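Local coordinates for protein putative alpha KG dependent 2,4-D dioxygenase (Burkholderia xenovorans, PDB 5J92) that binds iron(II) and probably acts as a 2-oxoglutarate-dependent dioxygenase of the TauD/TfdA family, at residues P131-F136 / D292-T297; Q43-Y48 / H209-R214. All blocks are in the same frame, centred on the assembly; numbering follows the deposited sequence.

Interaction 1. Residues P131-F136 / D292-T297; sequences PARYSF and DDRTWT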
loop_
_atom_site.group_PDB
_atom_site.type_symbol
_atom_site.label_atom_id
_atom_site.label_comp_id
_atom_site.label_asym_id
_atom_site.label_seq_id
_atom_site.Cartn_x
_atom_site.Cartn_y
_atom_site.Cartn_z
ATOM N N PRO A 131 4.410 -5.750 23.663
ATOM C CA PRO A 131 5.216 -5.391 22.493
ATOM C C PRO A 131 6.489 -4.649 22.890
ATOM O O PRO A 131 6.805 -4.472 24.068
ATOM C CB PRO A 131 4.282 -4.480 21.682
ATOM C CG PRO A 131 2.927 -4.648 22.303
ATOM C CD PRO A 131 3.185 -4.944 23.732
ATOM N N ALA A 132 7.216 -4.207 21.863
ATOM C CA ALA A 132 8.476 -3.517 22.061
ATOM C C ALA A 132 8.239 -2.102 22.561
ATOM O O ALA A 132 7.204 -1.487 22.286
ATOM C CB ALA A 132 9.269 -3.449 20.750
ATOM N N ARG A 133 9.204 -1.598 23.326
ATOM C CA ARG A 133 9.223 -0.178 23.654
ATOM C C ARG A 133 10.139 0.521 22.648
ATOM O O ARG A 133 9.702 0.871 21.555
ATOM C CB ARG A 133 9.686 0.043 25.094
ATOM C CG ARG A 133 9.634 1.500 25.552
ATOM C CD ARG A 133 9.932 1.615 27.038
ATOM N NE ARG A 133 8.840 1.078 27.851
ATOM C CZ ARG A 133 8.918 0.838 29.154
ATOM N NH1 ARG A 133 10.046 1.075 29.814
ATOM N NH2 ARG A 133 7.863 0.358 29.801
ATOM N N TYR A 134 11.411 0.680 22.979
ATOM C CA TYR A 134 12.401 1.223 22.062
ATOM C C TYR A 134 13.124 0.089 21.351
ATOM O O TYR A 134 13.477 -0.923 21.968
ATOM C CB TYR A 134 13.424 2.075 22.801
ATOM C CG TYR A 134 12.861 3.281 23.524
ATOM C CD1 TYR A 134 12.610 4.461 22.838
ATOM C CD2 TYR A 134 12.595 3.245 24.895
ATOM C CE1 TYR A 134 12.107 5.572 23.482
ATOM C CE2 TYR A 134 12.082 4.354 25.554
ATOM C CZ TYR A 134 11.847 5.519 24.838
ATOM O OH TYR A 134 11.350 6.645 25.454
ATOM N N SER A 135 13.372 0.278 20.060
ATOM C CA SER A 135 14.273 -0.578 19.304
ATOM C C SER A 135 15.540 0.204 18.979
ATOM O O SER A 135 15.516 1.433 18.881
ATOM C CB SER A 135 13.605 -1.085 18.020
ATOM O OG SER A 135 12.502 -1.942 18.315
ATOM N N PHE A 136 16.657 -0.516 18.838
ATOM C CA PHE A 136 17.968 0.081 18.613
ATOM C C PHE A 136 18.660 -0.645 17.470
ATOM O O PHE A 136 18.664 -1.883 17.422
ATOM C CB PHE A 136 18.848 0.003 19.870
ATOM C CG PHE A 136 18.201 0.553 21.116
ATOM C CD1 PHE A 136 17.252 -0.191 21.814
ATOM C CD2 PHE A 136 18.558 1.807 21.601
ATOM C CE1 PHE A 136 16.657 0.304 22.953
ATOM C CE2 PHE A 136 17.964 2.316 22.748
ATOM C CZ PHE A 136 17.021 1.556 23.435
ATOM N N ASP A 292 7.859 -3.131 26.332
ATOM C CA ASP A 292 7.061 -2.045 26.909
ATOM C C ASP A 292 6.346 -2.510 28.180
ATOM O O ASP A 292 5.126 -2.516 28.278
ATOM C CB ASP A 292 6.078 -1.517 25.868
ATOM C CG ASP A 292 5.418 -0.212 26.288
ATOM O OD1 ASP A 292 5.968 0.482 27.166
ATOM O OD2 ASP A 292 4.362 0.133 25.719
ATOM N N ASP A 293 7.140 -2.916 29.166
ATOM C CA ASP A 293 6.611 -3.396 30.443
ATOM C C ASP A 293 6.349 -2.183 31.324
ATOM O O ASP A 293 7.278 -1.596 31.883
ATOM C CB ASP A 293 7.597 -4.365 31.083
ATOM C CG ASP A 293 7.036 -5.065 32.306
ATOM O OD1 ASP A 293 6.036 -4.600 32.891
ATOM O OD2 ASP A 293 7.616 -6.098 32.686
ATOM N N ARG A 294 5.080 -1.795 31.452
ATOM C CA ARG A 294 4.757 -0.586 32.202
ATOM C C ARG A 294 5.012 -0.723 33.705
ATOM O O ARG A 294 4.987 0.294 34.408
ATOM C CB ARG A 294 3.302 -0.178 31.939
ATOM C CG ARG A 294 2.993 0.154 30.475
ATOM C CD ARG A 294 3.581 1.494 30.047
ATOM N NE ARG A 294 3.456 1.710 28.599
ATOM C CZ ARG A 294 2.509 2.443 28.011
ATOM N NH1 ARG A 294 1.581 3.062 28.732
ATOM N NH2 ARG A 294 2.488 2.558 26.692
ATOM N N THR A 295 5.275 -1.932 34.214
ATOM C CA THR A 295 5.650 -2.110 35.616
ATOM C C THR A 295 7.154 -2.043 35.844
ATOM O O THR A 295 7.593 -2.009 37.000
ATOM C CB THR A 295 5.132 -3.449 36.168
ATOM O OG1 THR A 295 5.946 -4.524 35.682
ATOM C CG2 THR A 295 3.682 -3.681 35.758
ATOM N N TRP A 296 7.949 -2.027 34.780
ATOM C CA TRP A 296 9.396 -2.007 34.919
ATOM C C TRP A 296 9.853 -0.638 35.405
ATOM O O TRP A 296 9.233 0.384 35.103
ATOM C CB TRP A 296 10.045 -2.346 33.579
ATOM C CG TRP A 296 11.552 -2.237 33.505
ATOM C CD1 TRP A 296 12.460 -3.240 33.686
ATOM C CD2 TRP A 296 12.313 -1.068 33.160
ATOM N NE1 TRP A 296 13.739 -2.765 33.494
ATOM C CE2 TRP A 296 13.675 -1.434 33.173
ATOM C CE3 TRP A 296 11.974 0.255 32.850
ATOM C CZ2 TRP A 296 14.695 -0.526 32.896
ATOM C CZ3 TRP A 296 12.993 1.158 32.575
ATOM C CH2 TRP A 296 14.335 0.763 32.598
ATOM N N THR A 297 10.913 -0.631 36.213
ATOM C CA THR A 297 11.498 0.604 36.706
ATOM C C THR A 297 13.013 0.520 36.613
ATOM O O THR A 297 13.606 -0.549 36.777
ATOM C CB THR A 297 11.103 0.896 38.164
ATOM O OG1 THR A 297 11.541 -0.181 39.004
ATOM C CG2 THR A 297 9.594 1.063 38.297
HETATM O O HOH W 1 8.579 1.434 32.471
#

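Interaction 2. Residues Q43-Y48 / H209-R214; sequences QASGQY and HPISGR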
loop_
_atom_site.group_PDB
_atom_site.type_symbol
_atom_site.label_atom_id
_atom_site.label_comp_id
_atom_site.label_asym_id
_atom_site.label_seq_id
_atom_site.Cartn_x
_atom_site.Cartn_y
_atom_site.Cartn_z
ATOM N N GLN A 43 12.845 12.122 27.552
ATOM C CA GLN A 43 12.062 13.314 27.242
ATOM C C GLN A 43 12.239 13.721 25.784
ATOM O O GLN A 43 11.264 14.051 25.102
ATOM C CB GLN A 43 12.448 14.456 28.179
ATOM C CG GLN A 43 12.083 14.202 29.632
ATOM C CD GLN A 43 10.602 13.912 29.836
ATOM O OE1 GLN A 43 10.231 12.883 30.404
ATOM N NE2 GLN A 43 9.748 14.825 29.373
ATOM N N ALA A 44 13.471 13.669 25.278
ATOM C CA ALA A 44 13.702 13.992 23.873
ATOM C C ALA A 44 12.944 13.042 22.949
ATOM O O ALA A 44 12.460 13.458 21.894
ATOM C CB ALA A 44 15.201 13.969 23.561
ATOM N N SER A 45 12.846 11.756 23.316
ATOM C CA SER A 45 12.080 10.824 22.494
ATOM C C SER A 45 10.595 11.168 22.471
ATOM O O SER A 45 9.919 10.876 21.481
ATOM C CB SER A 45 12.272 9.386 22.979
ATOM O OG SER A 45 11.553 9.138 24.183
ATOM N N GLY A 46 10.070 11.777 23.541
ATOM C CA GLY A 46 8.685 12.220 23.542
ATOM C C GLY A 46 8.372 13.223 22.453
ATOM O O GLY A 46 7.255 13.246 21.927
ATOM N N GLN A 47 9.344 14.074 22.112
ATOM C CA GLN A 47 9.222 14.974 20.974
ATOM C C GLN A 47 9.579 14.277 19.663
ATOM O O GLN A 47 8.752 14.217 18.748
ATOM C CB GLN A 47 10.110 16.209 21.186
ATOM C CG GLN A 47 10.126 17.159 19.986
ATOM C CD GLN A 47 10.882 18.460 20.259
ATOM O OE1 GLN A 47 11.531 18.615 21.294
ATOM N NE2 GLN A 47 10.787 19.398 19.331
ATOM N N TYR A 48 10.808 13.743 19.555
ATOM C CA TYR A 48 11.271 13.035 18.358
ATOM C C TYR A 48 11.349 11.536 18.646
ATOM O O TYR A 48 12.354 11.070 19.204
ATOM C CB TYR A 48 12.653 13.528 17.926
ATOM C CG TYR A 48 12.814 15.015 17.724
ATOM C CD1 TYR A 48 12.538 15.607 16.479
ATOM C CD2 TYR A 48 13.270 15.826 18.767
ATOM C CE1 TYR A 48 12.716 16.983 16.283
ATOM C CE2 TYR A 48 13.461 17.197 18.575
ATOM C CZ TYR A 48 13.176 17.764 17.339
ATOM O OH TYR A 48 13.354 19.114 17.149
ATOM N N HIS A 209 0.478 8.173 24.561
ATOM C CA HIS A 209 1.872 7.968 24.916
ATOM C C HIS A 209 2.113 8.352 26.372
ATOM O O HIS A 209 1.636 9.397 26.825
ATOM C CB HIS A 209 2.786 8.785 23.999
ATOM C CG HIS A 209 4.203 8.315 24.009
ATOM N ND1 HIS A 209 5.105 8.694 24.980
ATOM C CD2 HIS A 209 4.862 7.458 23.194
ATOM C CE1 HIS A 209 6.265 8.100 24.756
ATOM N NE2 HIS A 209 6.142 7.338 23.680
ATOM N N PRO A 210 2.852 7.532 27.128
ATOM C CA PRO A 210 3.040 7.820 28.560
ATOM C C PRO A 210 3.981 8.984 28.848
ATOM O O PRO A 210 3.868 9.588 29.920
ATOM C CB PRO A 210 3.607 6.506 29.112
ATOM C CG PRO A 210 4.210 5.811 27.945
ATOM C CD PRO A 210 3.558 6.316 26.689
ATOM N N ILE A 211 4.879 9.338 27.932
ATOM C CA ILE A 211 5.797 10.458 28.156
ATOM C C ILE A 211 5.194 11.767 27.677
ATOM O O ILE A 211 5.183 12.761 28.406
ATOM C CB ILE A 211 7.153 10.190 27.462
ATOM C CG1 ILE A 211 7.829 8.944 28.032
ATOM C CG2 ILE A 211 8.089 11.418 27.569
ATOM C CD1 ILE A 211 9.111 8.556 27.291
ATOM N N SER A 212 4.692 11.794 26.442
ATOM C CA SER A 212 4.250 13.036 25.817
ATOM C C SER A 212 2.750 13.278 25.899
ATOM O O SER A 212 2.312 14.394 25.604
ATOM C CB SER A 212 4.645 13.061 24.339
ATOM O OG SER A 212 3.949 12.044 23.652
ATOM N N GLY A 213 1.953 12.258 26.235
ATOM C CA GLY A 213 0.511 12.367 26.155
ATOM C C GLY A 213 -0.070 12.339 24.753
ATOM O O GLY A 213 -1.296 12.460 24.609
ATOM N N ARG A 214 0.758 12.179 23.720
ATOM C CA ARG A 214 0.271 12.212 22.343
ATOM C C ARG A 214 -0.591 11.000 22.012
ATOM O O ARG A 214 -0.234 9.861 22.329
ATOM C CB ARG A 214 1.438 12.263 21.362
ATOM C CG ARG A 214 2.293 13.542 21.421
ATOM C CD ARG A 214 1.591 14.771 20.819
ATOM N NE ARG A 214 1.292 14.639 19.392
ATOM C CZ ARG A 214 2.179 14.790 18.410
ATOM N NH1 ARG A 214 3.455 15.051 18.685
ATOM N NH2 ARG A 214 1.794 14.659 17.144
HETATM O O HOH W 2 7.386 15.045 28.195
HETATM O O HOH W 3 5.603 11.090 21.684
HETATM O O HOH W 4 5.069 15.292 21.128
#

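Interaction 1. Residues P131-F136 / D292-T297
Arg-133 leaves the backbone with CG anti to N (chi1 -176°), runs on extended and then turns about CG-CD (chi3 -70°), which brings its guanidinium edge to the loop 292-297. Asp-292, likewise with CG anti to N (chi1 -168°), swings its carboxylate across that edge, the two planes standing nearly perpendicular. Arg-133 grips side-on but spends both nitrogens on one oxygen: NE reaches Asp-292 OD1 at 3.0 Å from above the carboxylate plane, and NH2 takes the anti lone pair of the same OD1 at 3.2 Å. Arg-294 also approaches side-on, NE to Asp-292 OD1 at 3.1 Å and NH2 to the syn lone pair of Asp-292 OD2 at 3.2 Å. With three N-H groups on OD1 between two arginines, the buried carboxylate is probably held ionised. Arg-133 NH2 adds a weak, bent bond to Asp-293 O (2.9 Å), the carbonyl that also accepts Trp-296 N in a type I turn; a water links NH2 to Trp-296 O. Asp-293 OD1 accepts from Thr-295 N, an Asx turn, and also from Thr-295 OG1. On the backbone, Asp-292 N donates almost straight to Pro-131 O at 2.8 Å. The salt-bridge network thus ties the loop following strand 284-291 to the corner at Arg-133 on neighbouring strand 132-139, where Ala-132 bonds through its backbone to the iron ligand Asp-124.

Interaction 2. Residues Q43-Y48 / H209-R214
Gly-46 gives the contact its close part: it has no side chain, so the backbone of helix 35-47 comes to within 5.1 Å of Ser-212, measured CA to CA; a CB here would point at the loop and crowd Ile-211 CG2. Ile-211 lies against the helix with its two branches spread. Its CG2, anti to the backbone N, touches Gly-46 CA at 4.1 Å and Gln-43 OE1 at 3.8 Å, while CD1, at the end of an extended branch, reaches Ser-45 OG at 4.0 Å. That hydroxyl is hydrogen-bonded to Glu-42 O. Ser-212 rests CB on Gly-46 O, 3.6 Å away.

No direct hydrogen bond crosses the contact, and on its looser side water does the joining. Gly-46 O accepts from two waters, one also bonded to Ser-212 OG and the other held by Arg-214 NH1, whose NH2 forms a salt bridge with Asp-159. A third water bridges Gln-43 NE2, weakly, to Ile-211 O.

The loop keeps its own shape: His-209 ND1 accepts from Ile-211 N at 3.0 Å, and Ser-212 OG from Arg-214 N, an ST turn. With Gly-213 at positive phi, these bonds belong to the loop of a beta hairpin between antiparallel strands 201-208 and 215-217, packed against the C-terminal turn of a helix.

Overall arrangement
After strands 12-15 and 21-25 the chain passes through helix 35-47, whose last turn waits for the loop 209-214; interaction 2 closes there. Between these two points comes segment 131-136, on strand 132-139, which closes its contact at 292-297, after the last strand of the fold. The two closures therefore cross. Interaction 1 joins strand 132-139 to the loop that follows edge strand 284-291 of the six-stranded sheet, whereas interaction 2 brings the four-stranded sheet's hairpin loop to the helix. They meet directly: Tyr-134 OH probably hydrogen-bonds Ser-45 OG and packs on Ile-211 CD1, while Arg-294 CZ lies against Pro-210 CG.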